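Local coordinates for conserved hypothetical protein (Streptococcus pneumoniae, PDB 2GK4) that probably acts as a phosphopantothenate–cysteine ligase in coenzyme A biosynthesis, although its function has not been established directly, at residues I6-G11 with Y44-I49; T13-D18 with I68-D73; I23-T28 with A93-T98; Y85-H90 with T154-G159; A197-A202 with V213-E218. One frame throughout, in Å; residues are numbered along the deposited sequence.

Overall arrangement
Interactions 1 and 4 are two strand pairings of one sheet, centres about 10 Å apart. They meet where strand 5-9 lies beside strand 87-90, with Leu7 N and Val87 O 2.8 Å apart. Interactions 2 and 3, centres about 8 Å apart, lie where the hairpin 14-25 leaves that sheet; Thr13 OG1 and Ser95 OG, 2.6 Å apart, join them. Gly11 O, 2.8 Å from Ala93 N, ties interaction 1 to interaction 3. Interaction 5 stands apart at the sheet edge formed by strands 202-205 and 210-213, its centre about 30 Å from that of interaction 2. Bound glycerol, probably from the crystallisation liquor, lies about 5 Å from the Ser27 and 4 Å from the His200 side chain.

Interaction 1 of 5, residues I6-G11 with Y44-I49; sequences ILVTSG and YEVCLI
Val8 touches both Val46 and Leu48 of the neighbouring strand, and it uses a different methyl for each. CG1 stands anti to the backbone N (chi1 179°) and meets Leu48 CD1 at 3.8 Å, while Val8 CG2 turns to Val46 CG1 at 3.7 Å. The same Leu48 CD1 also lies 3.8 Å from Ser10 OG, a hydroxyl hydrogen-bonded to Thr50 OG1. On the other face of the sheet Leu7 has CG anti to its N (chi1 -175°), and its CD1 methyl comes back over the partner strand. There Leu7 CD1 meets Cys47 SG at 3.7 Å. Thr9 follows on that face, its OG1 bonded to Met92 N. At the start of the pairing Ile6 CG1 approaches the Tyr44 ring obliquely, 3.9 Å from CD2; the Tyr44 hydroxyl is bonded to His231 NE2. Between the two layers of side chains five N-H...O bonds, from Ile6 N to Glu45 O through to Ser10 N to Ile49 O, join the strands in parallel. Strands 5-9 and 45-50 are connected by a beta-alpha-beta crossover through helix 30-41, with the hairpin 14-25 inserted before the helix, which packs on Val8 and Val46. Helix 216-228 presses on Ile6 and Tyr44, and strand 87-90 hydrogen-bonds to the far edge of strand 5-9.

Interaction 2 of 5, residues T13-D18 with I68-D73; sequences TSEAID and ITNTKD
Glu15 reaches across to the first turn of helix 71-81, where its OE2 takes the Thr71 N-H at 2.8 Å on the syn lone pair, bent to 148° at the hydrogen. A bend at chi2 (-66°) puts CD beside the helix start. Here the packing is close: Asn70 CB lies 3.4 Å from Glu15 OE2 and only 3.1 Å from Ser14 O, and the carboxylate and the Asn70 amide are nearly parallel, 18° apart. Behind them Ser14 N gives an almost straight bond of 2.9 Å to Thr69 O, and Thr13 CG2 rests on the Asn70 backbone while its OG1 is bonded to Ser95 OG. Asn70 is the N-cap residue and forms a capping box with Asp73: Asp73 N bonds to Asn70 OD1 at 2.9 Å, and Asn70 N returns a bond of 3.2 Å to Asp73 OD2, arriving from above the carboxylate plane. Thr69 N uses the anti lone pair of that same oxygen. The contact thus joins the root of the hairpin 14-25, which takes part in the dimer interface, to a helix of the Rossmann-like core, and a carboxylate beside the helix N-terminus is probably stabilised by its dipole. Toward solvent the joint is watery. One water donates to Glu15 OE1 at 2.7 Å and accepts from Lys72 N; Thr98 OG1 is bonded to OE1 as well. A second water, 2.9 Å from Asn70 ND2, links this amide to Ala16 N, beside the exposed Ala16 methyl.

Interaction 3 of 5, residues I23-T28 with A93-T98; sequences ITNHST and AVSDYT
Asn25 and Ala93 bring the two backbones nearest, with 6.1 Å between their CA atoms, too wide for strand pairing. Residues 23-25 are the extended end of a hairpin strand; residues 93-96 form a loop passing over it before strand 97-104 begins. Two waters supply the polar links between them.

The Asn25 side chain does most of the work. Its CG is anti to the carbonyl carbon (chi1 -83°), and the carboxamide spans the gap between the two chains. ND2 lies 3.7 Å from Ala93 CB and 3.5 Å from Val94 C, close to the loop backbone. Asn25 ND2 donates to a water 2.7 Å away, and that water donates to Val94 O at 2.8 Å. At the opposite end of the amide, Asn25 OD1 accepts from a second water at 3.1 Å; this water is also 2.6 Å from Ser95 OG, a hydroxyl already engaged by Thr13, and gives a weak bond to Ile23 O. Both ends of the amide are thereby engaged by water, which should fix its rotation. Farther along, Ser27 CB meets Ala93 CB at 4.1 Å, methylene against methyl, while the Ser27 hydroxyl bonds to Gly29 N. The Ser27 side chain lies near a bound glycerol, probably from the crystallisation liquor. On the far side Thr24 OG1 is hydrogen-bonded to Thr24 OG1 of the second subunit. Residues 23-25 run in an antiparallel ladder with a strand of that subunit: a dimerisation hairpin, its sheet continued across the interface, linked by waters and directly through Thr13 to a loop leaving the Rossmann-like core.

Interaction 4 of 5, residues Y85-H90 with T154-G159; sequences YQVLIH and TIHLIG
Two central parallel strands of the Rossmann-like sheet, 87-90 and 156-159, pair through Leu88 and Leu157, running within 9° of one another. Leu88 CD2 meets Leu157 CD1 at 3.7 Å, both side chains pointing the same way. On that face Ile155 has CD1 fully extended (chi2 177°), which carries it to Leu88 CB at 3.8 Å; its CG1 lies 3.5 Å from Gln86 C. Across the sheet Ile158 CD1 is shared between Val87 CG1 at 3.9 Å and Ile89 CG1 at 4.1 Å, and helix 216-228 closes over Ile89 and Ile158. His156 meets Val87 CG2 at its ring edge and stacks its ring on Tyr230. The backbone His156 N donates to Gln86 O at 3.0 Å from 37° above the carbonyl plane, and a water donates to the same oxygen at 2.8 Å. In the next three bonds the donor lies closer to the C=O direction: Leu88 N to His156 O, Ile158 N to Leu88 O and His90 N to Ile158 O. With strand 5-9 on the other side of 87-90, this pairing continues the 3-2-1-4-5-6 strand order of a Rossmann fold.

Interaction 5 of 5, residues A197-A202 with V213-E218; sequences ADQHRA and VQTKEE
Gln214 bends at chi2 (-57°) and Arg201 at chi2 (89°), setting the two CD atoms so that the chains converge where the C-terminal hairpin, strands 202-205 and 210-213, runs into helix 216-228. Arg201 NH1 donates to Gln214 OE1 at 2.7 Å, pointing almost down the C=O direction (170°) and keeping the oxygen near the guanidinium plane. The other end of the amide is held too: Gln214 NE2 donates to Gln199 OE1 at 3.0 Å, from above that carbonyl's plane. The guanidinium has a second partner: its NE forms a salt bridge with Glu168. Below this layer His200 N gives a 2.7 Å bond to Gln214 O, straight at the hydrogen, though it comes from above the carbonyl plane. Thr215 is the helix N-cap: its OG1 accepts from Glu218 N at 3.1 Å, and Glu218 OE1 takes Gln214 N at 2.7 Å, met from above the carboxylate plane. The open end of the hairpin is closed by an antiparallel hydrogen-bonded pair, Ala202 N to Val213 O at 3.1 Å and Val213 N to Ala202 O at 2.9 Å. On the side of the sheet where Ile219 packs, Val213 CG2 lies 3.9 Å from Ala202 CB.

Interaction 1 of 5, residues I6-G11 with Y44-I49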
# COMPACT_ATOMS: atom_id res chain seq x y z
N ILE A 6 -24.22 -3.00 15.51
CA ILE A 6 -22.83 -2.67 15.81
C ILE A 6 -22.07 -2.23 14.55
O ILE A 6 -22.05 -2.94 13.56
CB ILE A 6 -22.07 -3.88 16.43
CG1 ILE A 6 -22.96 -4.65 17.43
CG2 ILE A 6 -20.75 -3.42 17.04
CD1 ILE A 6 -23.23 -3.96 18.71
N LEU A 7 -21.43 -1.06 14.62
CA LEU A 7 -20.58 -0.58 13.56
C LEU A 7 -19.13 -0.86 13.96
O LEU A 7 -18.71 -0.58 15.09
CB LEU A 7 -20.80 0.95 13.37
CG LEU A 7 -20.11 1.69 12.22
CD1 LEU A 7 -20.54 1.15 10.84
CD2 LEU A 7 -20.46 3.17 12.37
N VAL A 8 -18.38 -1.47 13.06
CA VAL A 8 -17.01 -1.85 13.35
C VAL A 8 -16.13 -1.31 12.26
O VAL A 8 -16.51 -1.31 11.07
CB VAL A 8 -16.84 -3.42 13.48
CG1 VAL A 8 -15.38 -3.78 13.76
CG2 VAL A 8 -17.80 -4.03 14.55
N THR A 9 -14.94 -0.81 12.63
CA THR A 9 -13.95 -0.49 11.61
C THR A 9 -12.72 -1.35 11.80
O THR A 9 -12.34 -1.71 12.94
CB THR A 9 -13.51 1.02 11.59
OG1 THR A 9 -12.69 1.29 12.74
CG2 THR A 9 -14.74 2.00 11.59
N SER A 10 -12.09 -1.71 10.68
CA SER A 10 -10.81 -2.40 10.76
C SER A 10 -9.92 -2.11 9.56
O SER A 10 -10.37 -1.61 8.52
CB SER A 10 -11.05 -3.92 10.85
OG SER A 10 -11.37 -4.43 9.56
N GLY A 11 -8.64 -2.46 9.69
CA GLY A 11 -7.73 -2.32 8.57
C GLY A 11 -6.94 -1.04 8.71
O GLY A 11 -6.59 -0.64 9.81
N TYR A 44 -25.50 -10.61 16.70
CA TYR A 44 -25.56 -9.17 16.37
C TYR A 44 -25.52 -8.91 14.88
O TYR A 44 -24.89 -9.66 14.13
CB TYR A 44 -24.39 -8.41 17.02
CG TYR A 44 -24.56 -8.31 18.50
CD1 TYR A 44 -23.98 -9.25 19.34
CD2 TYR A 44 -25.36 -7.31 19.07
CE1 TYR A 44 -24.15 -9.20 20.72
CE2 TYR A 44 -25.54 -7.24 20.45
CZ TYR A 44 -24.93 -8.20 21.27
OH TYR A 44 -25.10 -8.17 22.63
N GLU A 45 -26.20 -7.84 14.48
CA GLU A 45 -26.10 -7.27 13.15
C GLU A 45 -24.87 -6.37 13.18
O GLU A 45 -24.73 -5.54 14.10
CB GLU A 45 -27.36 -6.47 12.84
CG GLU A 45 -27.31 -5.74 11.50
CD GLU A 45 -28.62 -5.00 11.20
OE1 GLU A 45 -28.58 -4.02 10.41
OE2 GLU A 45 -29.66 -5.40 11.79
N VAL A 46 -23.95 -6.58 12.24
CA VAL A 46 -22.69 -5.82 12.21
C VAL A 46 -22.51 -5.19 10.85
O VAL A 46 -22.70 -5.85 9.83
CB VAL A 46 -21.45 -6.71 12.48
CG1 VAL A 46 -20.13 -5.87 12.39
CG2 VAL A 46 -21.56 -7.42 13.84
N CYS A 47 -22.10 -3.92 10.82
CA CYS A 47 -21.66 -3.30 9.60
C CYS A 47 -20.16 -3.06 9.74
O CYS A 47 -19.72 -2.39 10.71
CB CYS A 47 -22.41 -1.99 9.37
SG CYS A 47 -21.67 -1.00 8.01
N LEU A 48 -19.38 -3.67 8.86
CA LEU A 48 -17.92 -3.54 8.95
C LEU A 48 -17.40 -2.60 7.89
O LEU A 48 -17.57 -2.85 6.69
CB LEU A 48 -17.26 -4.92 8.74
CG LEU A 48 -15.72 -4.92 8.71
CD1 LEU A 48 -15.12 -4.49 10.06
CD2 LEU A 48 -15.16 -6.30 8.27
N ILE A 49 -16.77 -1.51 8.33
CA ILE A 49 -16.05 -0.62 7.45
C ILE A 49 -14.61 -1.09 7.46
O ILE A 49 -13.97 -1.18 8.53
CB ILE A 49 -16.14 0.84 7.94
CG1 ILE A 49 -17.62 1.25 8.09
CG2 ILE A 49 -15.35 1.80 7.01
CD1 ILE A 49 -18.47 1.04 6.83

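Interaction 2 of 5, residues T13-D18 with I68-D73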
# COMPACT_ATOMS: atom_id res chain seq x y z
N THR A 13 -6.07 2.94 6.48
CA THR A 13 -6.31 3.83 5.36
C THR A 13 -5.06 3.96 4.48
O THR A 13 -3.92 3.77 4.94
CB THR A 13 -6.73 5.25 5.82
OG1 THR A 13 -5.77 5.78 6.77
CG2 THR A 13 -8.15 5.24 6.44
N SER A 14 -5.29 4.22 3.19
CA SER A 14 -4.23 4.41 2.20
C SER A 14 -4.45 5.78 1.58
O SER A 14 -5.55 6.08 1.12
CB SER A 14 -4.31 3.36 1.09
OG SER A 14 -3.75 2.11 1.49
N GLU A 15 -3.41 6.60 1.56
CA GLU A 15 -3.52 7.95 1.00
C GLU A 15 -2.69 8.03 -0.30
O GLU A 15 -1.48 7.86 -0.26
CB GLU A 15 -3.01 8.96 2.04
CG GLU A 15 -3.70 8.88 3.41
CD GLU A 15 -5.16 9.27 3.38
OE1 GLU A 15 -5.51 10.31 2.74
OE2 GLU A 15 -5.96 8.54 4.03
N ALA A 16 -3.35 8.27 -1.44
CA ALA A 16 -2.65 8.25 -2.74
C ALA A 16 -1.60 9.34 -2.86
O ALA A 16 -1.83 10.51 -2.48
CB ALA A 16 -3.64 8.31 -3.90
N ILE A 17 -0.43 8.96 -3.35
CA ILE A 17 0.63 9.91 -3.67
C ILE A 17 0.53 10.26 -5.15
O ILE A 17 0.57 11.44 -5.55
CB ILE A 17 2.03 9.33 -3.37
CG1 ILE A 17 2.24 9.23 -1.85
CG2 ILE A 17 3.13 10.20 -3.97
CD1 ILE A 17 3.42 8.35 -1.44
N ASP A 18 0.39 9.23 -5.97
CA ASP A 18 0.27 9.43 -7.39
C ASP A 18 -0.57 8.29 -7.88
O ASP A 18 -1.32 7.68 -7.10
CB ASP A 18 1.66 9.47 -8.06
CG ASP A 18 2.48 8.21 -7.81
OD1 ASP A 18 1.96 7.06 -7.96
OD2 ASP A 18 3.68 8.36 -7.51
N ILE A 68 -13.41 0.91 2.04
CA ILE A 68 -13.03 2.30 1.80
C ILE A 68 -11.54 2.34 1.50
O ILE A 68 -10.83 1.34 1.67
CB ILE A 68 -13.34 3.21 3.01
CG1 ILE A 68 -12.55 2.74 4.25
CG2 ILE A 68 -14.86 3.26 3.26
CD1 ILE A 68 -12.35 3.81 5.26
N THR A 69 -11.06 3.51 1.07
CA THR A 69 -9.67 3.64 0.67
C THR A 69 -8.93 4.57 1.63
O THR A 69 -8.01 4.13 2.32
CB THR A 69 -9.53 4.12 -0.79
OG1 THR A 69 -10.13 3.14 -1.65
CG2 THR A 69 -8.04 4.24 -1.17
N ASN A 70 -9.37 5.82 1.72
CA ASN A 70 -8.59 6.87 2.45
C ASN A 70 -9.37 7.50 3.59
O ASN A 70 -10.52 7.11 3.88
CB ASN A 70 -8.05 7.94 1.48
CG ASN A 70 -9.15 8.73 0.77
OD1 ASN A 70 -10.32 8.71 1.17
ND2 ASN A 70 -8.77 9.44 -0.27
N THR A 71 -8.76 8.47 4.28
CA THR A 71 -9.42 9.07 5.45
C THR A 71 -10.66 9.84 5.06
O THR A 71 -11.68 9.79 5.77
CB THR A 71 -8.50 9.95 6.30
OG1 THR A 71 -7.95 11.01 5.50
CG2 THR A 71 -7.40 9.12 6.94
N LYS A 72 -10.62 10.53 3.91
CA LYS A 72 -11.83 11.21 3.43
C LYS A 72 -13.01 10.22 3.33
O LYS A 72 -14.11 10.55 3.76
CB LYS A 72 -11.59 11.88 2.06
CG LYS A 72 -12.78 12.70 1.53
CD LYS A 72 -12.41 13.45 0.23
CE LYS A 72 -11.94 14.91 0.48
NZ LYS A 72 -10.71 15.05 1.32
N ASP A 73 -12.76 9.05 2.75
CA ASP A 73 -13.78 7.97 2.65
C ASP A 73 -14.29 7.60 4.04
O ASP A 73 -15.51 7.41 4.23
CB ASP A 73 -13.23 6.69 1.97
CG ASP A 73 -12.82 6.87 0.52
OD1 ASP A 73 -13.20 7.87 -0.14
OD2 ASP A 73 -12.07 5.97 0.03
O HOH W 1 -8.01 11.36 2.62
O HOH W 2 -6.01 9.43 -1.27

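Interaction 3 of 5, residues I23-T28 with A93-T98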
# COMPACT_ATOMS: atom_id res chain seq x y z
N ILE A 23 0.72 6.22 0.58
CA ILE A 23 1.28 5.98 1.91
C ILE A 23 0.13 5.37 2.71
O ILE A 23 -0.97 5.94 2.81
CB ILE A 23 1.82 7.25 2.57
CG1 ILE A 23 2.31 6.95 3.99
CG2 ILE A 23 0.80 8.43 2.52
CD1 ILE A 23 3.19 8.09 4.55
N THR A 24 0.41 4.20 3.27
CA THR A 24 -0.67 3.32 3.72
C THR A 24 -0.38 2.94 5.18
O THR A 24 0.78 2.62 5.52
CB THR A 24 -0.66 2.04 2.87
OG1 THR A 24 -1.00 2.36 1.50
CG2 THR A 24 -1.65 1.01 3.40
N ASN A 25 -1.41 2.98 6.03
CA ASN A 25 -1.31 2.40 7.36
C ASN A 25 -1.60 0.93 7.12
O ASN A 25 -2.72 0.58 6.74
CB ASN A 25 -2.37 3.02 8.30
CG ASN A 25 -1.92 4.34 8.89
OD1 ASN A 25 -1.11 5.07 8.29
ND2 ASN A 25 -2.43 4.67 10.07
N HIS A 26 -0.57 0.10 7.27
CA HIS A 26 -0.58 -1.28 6.77
C HIS A 26 -1.23 -2.39 7.64
O HIS A 26 -1.14 -3.58 7.30
CB HIS A 26 0.86 -1.71 6.38
CG HIS A 26 1.90 -1.40 7.42
ND1 HIS A 26 1.81 -1.82 8.74
CD2 HIS A 26 3.05 -0.69 7.34
CE1 HIS A 26 2.86 -1.39 9.42
NE2 HIS A 26 3.64 -0.70 8.59
N SER A 27 -1.90 -2.02 8.73
CA SER A 27 -2.62 -2.99 9.57
C SER A 27 -3.54 -3.91 8.75
O SER A 27 -4.34 -3.43 7.95
CB SER A 27 -3.48 -2.26 10.60
OG SER A 27 -4.38 -3.16 11.25
N THR A 28 -3.44 -5.23 8.97
CA THR A 28 -4.34 -6.16 8.27
C THR A 28 -5.63 -6.43 9.05
O THR A 28 -6.45 -7.25 8.65
CB THR A 28 -3.64 -7.46 7.90
OG1 THR A 28 -3.09 -8.03 9.08
CG2 THR A 28 -2.51 -7.19 6.87
N ALA A 93 -6.69 1.49 11.65
CA ALA A 93 -5.56 2.42 11.79
C ALA A 93 -5.81 3.57 10.80
O ALA A 93 -5.79 3.37 9.56
CB ALA A 93 -4.26 1.70 11.44
N VAL A 94 -6.00 4.76 11.33
CA VAL A 94 -6.40 5.91 10.49
C VAL A 94 -5.19 6.80 10.29
O VAL A 94 -4.55 7.20 11.26
CB VAL A 94 -7.56 6.69 11.17
CG1 VAL A 94 -7.96 7.95 10.36
CG2 VAL A 94 -8.75 5.76 11.32
N SER A 95 -4.89 7.11 9.03
CA SER A 95 -3.76 7.99 8.69
C SER A 95 -3.84 9.30 9.46
O SER A 95 -4.91 9.92 9.54
CB SER A 95 -3.73 8.26 7.19
OG SER A 95 -3.55 7.04 6.51
N ASP A 96 -2.72 9.70 10.06
CA ASP A 96 -2.65 11.02 10.66
C ASP A 96 -2.29 12.12 9.68
O ASP A 96 -2.49 13.29 9.99
CB ASP A 96 -1.63 11.05 11.79
CG ASP A 96 -2.18 10.48 13.07
OD1 ASP A 96 -3.40 10.60 13.33
OD2 ASP A 96 -1.37 9.91 13.82
N TYR A 97 -1.72 11.72 8.54
CA TYR A 97 -1.27 12.66 7.51
C TYR A 97 -1.65 12.20 6.12
O TYR A 97 -1.66 10.99 5.81
CB TYR A 97 0.26 12.83 7.59
CG TYR A 97 0.68 13.48 8.90
CD1 TYR A 97 1.00 12.69 10.01
CD2 TYR A 97 0.69 14.86 9.04
CE1 TYR A 97 1.33 13.28 11.24
CE2 TYR A 97 1.02 15.46 10.26
CZ TYR A 97 1.34 14.66 11.36
OH TYR A 97 1.69 15.26 12.57
N THR A 98 -1.84 13.18 5.24
CA THR A 98 -2.14 12.92 3.85
C THR A 98 -1.27 13.78 2.92
O THR A 98 -0.99 14.94 3.22
CB THR A 98 -3.65 13.13 3.61
OG1 THR A 98 -4.00 12.59 2.33
CG2 THR A 98 -4.08 14.62 3.77
O HOH W 3 -1.13 6.62 5.56
O HOH W 4 -1.89 6.56 11.95

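Interaction 4 of 5, residues Y85-H90 with T154-G159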
# COMPACT_ATOMS: atom_id res chain seq x y z
N TYR A 85 -26.33 3.29 14.20
CA TYR A 85 -25.76 2.18 15.01
C TYR A 85 -25.74 2.56 16.47
O TYR A 85 -25.69 3.74 16.81
CB TYR A 85 -24.36 1.76 14.47
CG TYR A 85 -24.54 1.11 13.10
CD1 TYR A 85 -24.68 1.89 11.96
CD2 TYR A 85 -24.66 -0.27 12.98
CE1 TYR A 85 -24.92 1.31 10.71
CE2 TYR A 85 -24.91 -0.88 11.72
CZ TYR A 85 -25.03 -0.08 10.60
OH TYR A 85 -25.30 -0.65 9.36
N GLN A 86 -25.76 1.55 17.34
CA GLN A 86 -25.81 1.77 18.79
C GLN A 86 -24.42 1.61 19.46
O GLN A 86 -24.19 2.05 20.60
CB GLN A 86 -26.79 0.82 19.43
CG GLN A 86 -28.27 1.13 19.11
CD GLN A 86 -28.60 0.93 17.65
OE1 GLN A 86 -28.45 -0.17 17.11
NE2 GLN A 86 -29.03 2.00 16.99
N VAL A 87 -23.51 0.98 18.72
CA VAL A 87 -22.13 0.82 19.19
C VAL A 87 -21.20 1.02 18.02
O VAL A 87 -21.49 0.58 16.90
CB VAL A 87 -21.91 -0.62 19.75
CG1 VAL A 87 -20.42 -0.83 20.18
CG2 VAL A 87 -22.88 -0.90 20.88
N LEU A 88 -20.08 1.70 18.28
CA LEU A 88 -18.96 1.80 17.30
C LEU A 88 -17.69 1.21 17.94
O LEU A 88 -17.24 1.67 18.99
CB LEU A 88 -18.72 3.27 16.87
CG LEU A 88 -17.41 3.51 16.09
CD1 LEU A 88 -17.36 2.66 14.78
CD2 LEU A 88 -17.27 4.99 15.77
N ILE A 89 -17.11 0.21 17.28
CA ILE A 89 -15.84 -0.34 17.67
C ILE A 89 -14.84 0.06 16.62
O ILE A 89 -14.81 -0.50 15.53
CB ILE A 89 -15.89 -1.89 17.84
CG1 ILE A 89 -16.94 -2.27 18.85
CG2 ILE A 89 -14.49 -2.43 18.18
CD1 ILE A 89 -17.21 -3.82 18.90
N HIS A 90 -14.08 1.10 16.95
CA HIS A 90 -13.17 1.69 15.99
C HIS A 90 -11.78 1.10 16.10
O HIS A 90 -10.96 1.53 16.94
CB HIS A 90 -13.13 3.22 16.15
CG HIS A 90 -12.28 3.89 15.12
ND1 HIS A 90 -11.30 4.81 15.42
CD2 HIS A 90 -12.22 3.70 13.78
CE1 HIS A 90 -10.71 5.20 14.30
NE2 HIS A 90 -11.25 4.53 13.29
N THR A 154 -25.70 9.34 21.75
CA THR A 154 -25.98 8.18 22.59
C THR A 154 -25.25 6.90 22.15
O THR A 154 -25.39 5.85 22.78
CB THR A 154 -27.48 7.84 22.66
OG1 THR A 154 -27.99 7.64 21.34
CG2 THR A 154 -28.29 8.96 23.37
N ILE A 155 -24.47 6.96 21.08
CA ILE A 155 -23.73 5.77 20.65
C ILE A 155 -22.67 5.37 21.69
O ILE A 155 -22.10 6.22 22.38
CB ILE A 155 -23.10 5.96 19.23
CG1 ILE A 155 -22.82 4.60 18.58
CG2 ILE A 155 -21.86 6.89 19.29
CD1 ILE A 155 -22.26 4.69 17.17
N HIS A 156 -22.45 4.07 21.87
CA HIS A 156 -21.37 3.61 22.74
C HIS A 156 -20.09 3.54 21.91
O HIS A 156 -20.02 2.75 20.96
CB HIS A 156 -21.73 2.25 23.32
CG HIS A 156 -22.94 2.29 24.20
ND1 HIS A 156 -22.99 3.03 25.36
CD2 HIS A 156 -24.17 1.74 24.06
CE1 HIS A 156 -24.18 2.91 25.91
NE2 HIS A 156 -24.92 2.13 25.14
N LEU A 157 -19.12 4.41 22.22
CA LEU A 157 -17.91 4.53 21.42
C LEU A 157 -16.75 3.78 22.05
O LEU A 157 -16.31 4.09 23.17
CB LEU A 157 -17.51 5.99 21.25
CG LEU A 157 -16.17 6.33 20.61
CD1 LEU A 157 -16.04 5.65 19.23
CD2 LEU A 157 -16.11 7.89 20.49
N ILE A 158 -16.22 2.83 21.30
CA ILE A 158 -15.09 2.06 21.75
C ILE A 158 -13.95 2.28 20.79
O ILE A 158 -14.09 2.08 19.57
CB ILE A 158 -15.42 0.54 21.86
CG1 ILE A 158 -16.51 0.33 22.91
CG2 ILE A 158 -14.13 -0.22 22.19
CD1 ILE A 158 -17.41 -0.87 22.69
N GLY A 159 -12.84 2.76 21.32
CA GLY A 159 -11.65 2.96 20.48
C GLY A 159 -10.47 2.12 20.94
O GLY A 159 -10.58 1.37 21.93
O HOH W 5 -26.42 3.35 21.68

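Interaction 5 of 5, residues A197-A202 with V213-E218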
# COMPACT_ATOMS: atom_id res chain seq x y z
N ALA A 197 2.31 -14.31 18.27
CA ALA A 197 1.46 -15.24 17.54
C ALA A 197 0.35 -15.81 18.43
O ALA A 197 -0.72 -16.13 17.93
CB ALA A 197 2.28 -16.38 16.90
N ASP A 198 0.61 -15.93 19.73
CA ASP A 198 -0.37 -16.55 20.65
C ASP A 198 -0.66 -15.71 21.90
O ASP A 198 -1.19 -16.22 22.89
CB ASP A 198 0.11 -17.94 21.05
CG ASP A 198 1.35 -17.91 21.92
OD1 ASP A 198 2.07 -16.90 21.90
OD2 ASP A 198 1.61 -18.91 22.62
N GLN A 199 -0.27 -14.44 21.88
CA GLN A 199 -0.65 -13.51 22.95
C GLN A 199 -0.95 -12.13 22.37
O GLN A 199 -0.44 -11.76 21.31
CB GLN A 199 0.46 -13.37 24.00
CG GLN A 199 0.84 -14.63 24.75
CD GLN A 199 0.04 -14.85 26.01
OE1 GLN A 199 0.41 -14.36 27.08
NE2 GLN A 199 -1.07 -15.57 25.89
N HIS A 200 -1.76 -11.36 23.10
CA HIS A 200 -2.02 -10.00 22.70
C HIS A 200 -2.46 -9.31 23.98
O HIS A 200 -3.64 -9.31 24.30
CB HIS A 200 -3.17 -9.94 21.67
CG HIS A 200 -3.30 -8.62 20.97
ND1 HIS A 200 -3.29 -7.41 21.63
CD2 HIS A 200 -3.46 -8.33 19.66
CE1 HIS A 200 -3.42 -6.43 20.75
NE2 HIS A 200 -3.52 -6.96 19.55
N ARG A 201 -1.50 -8.80 24.73
CA ARG A 201 -1.83 -8.09 25.99
C ARG A 201 -2.59 -6.82 25.65
O ARG A 201 -2.15 -6.06 24.78
CB ARG A 201 -0.52 -7.73 26.71
CG ARG A 201 -0.67 -6.83 27.93
CD ARG A 201 -0.89 -7.68 29.15
NE ARG A 201 -0.85 -6.85 30.35
CZ ARG A 201 -1.30 -7.25 31.53
NH1 ARG A 201 -1.82 -8.47 31.64
NH2 ARG A 201 -1.27 -6.41 32.58
N ALA A 202 -3.68 -6.56 26.36
CA ALA A 202 -4.42 -5.31 26.20
C ALA A 202 -5.07 -4.89 27.51
O ALA A 202 -5.33 -5.71 28.40
CB ALA A 202 -5.50 -5.44 25.11
N VAL A 213 -6.44 -8.17 29.58
CA VAL A 213 -6.62 -9.44 28.89
C VAL A 213 -5.31 -9.85 28.20
O VAL A 213 -4.41 -9.03 28.00
CB VAL A 213 -7.77 -9.40 27.83
CG1 VAL A 213 -9.15 -9.25 28.48
CG2 VAL A 213 -7.50 -8.31 26.80
N GLN A 214 -5.22 -11.12 27.82
CA GLN A 214 -3.96 -11.69 27.37
C GLN A 214 -3.89 -12.11 25.92
O GLN A 214 -2.78 -12.35 25.42
CB GLN A 214 -3.61 -12.90 28.24
CG GLN A 214 -3.03 -12.51 29.54
CD GLN A 214 -1.79 -11.64 29.38
OE1 GLN A 214 -1.71 -10.60 29.99
NE2 GLN A 214 -0.85 -12.06 28.51
N THR A 215 -5.06 -12.28 25.29
CA THR A 215 -5.17 -12.78 23.91
C THR A 215 -6.24 -12.04 23.12
O THR A 215 -7.14 -11.39 23.70
CB THR A 215 -5.50 -14.31 23.83
OG1 THR A 215 -6.82 -14.55 24.36
CG2 THR A 215 -4.50 -15.14 24.61
N LYS A 216 -6.15 -12.15 21.80
CA LYS A 216 -7.14 -11.60 20.90
C LYS A 216 -8.51 -12.17 21.17
O LYS A 216 -9.49 -11.45 21.13
CB LYS A 216 -6.76 -11.91 19.44
CG LYS A 216 -5.64 -11.00 18.91
CD LYS A 216 -5.19 -11.41 17.47
CE LYS A 216 -4.28 -10.34 16.87
NZ LYS A 216 -3.01 -10.15 17.71
N GLU A 217 -8.57 -13.47 21.45
CA GLU A 217 -9.85 -14.10 21.74
C GLU A 217 -10.44 -13.50 23.02
O GLU A 217 -11.64 -13.22 23.09
CB GLU A 217 -9.68 -15.62 21.86
CG GLU A 217 -9.27 -16.30 20.52
CD GLU A 217 -7.83 -15.99 20.06
OE1 GLU A 217 -6.91 -15.83 20.90
OE2 GLU A 217 -7.62 -15.93 18.83
N GLU A 218 -9.58 -13.26 24.02
CA GLU A 218 -10.04 -12.66 25.28
C GLU A 218 -10.52 -11.24 25.05
O GLU A 218 -11.49 -10.80 25.70
CB GLU A 218 -8.93 -12.65 26.33
CG GLU A 218 -8.92 -13.87 27.25
CD GLU A 218 -7.67 -13.94 28.15
OE1 GLU A 218 -7.16 -12.88 28.61
OE2 GLU A 218 -7.20 -15.08 28.40
O HOH W 6 -2.17 -12.48 18.96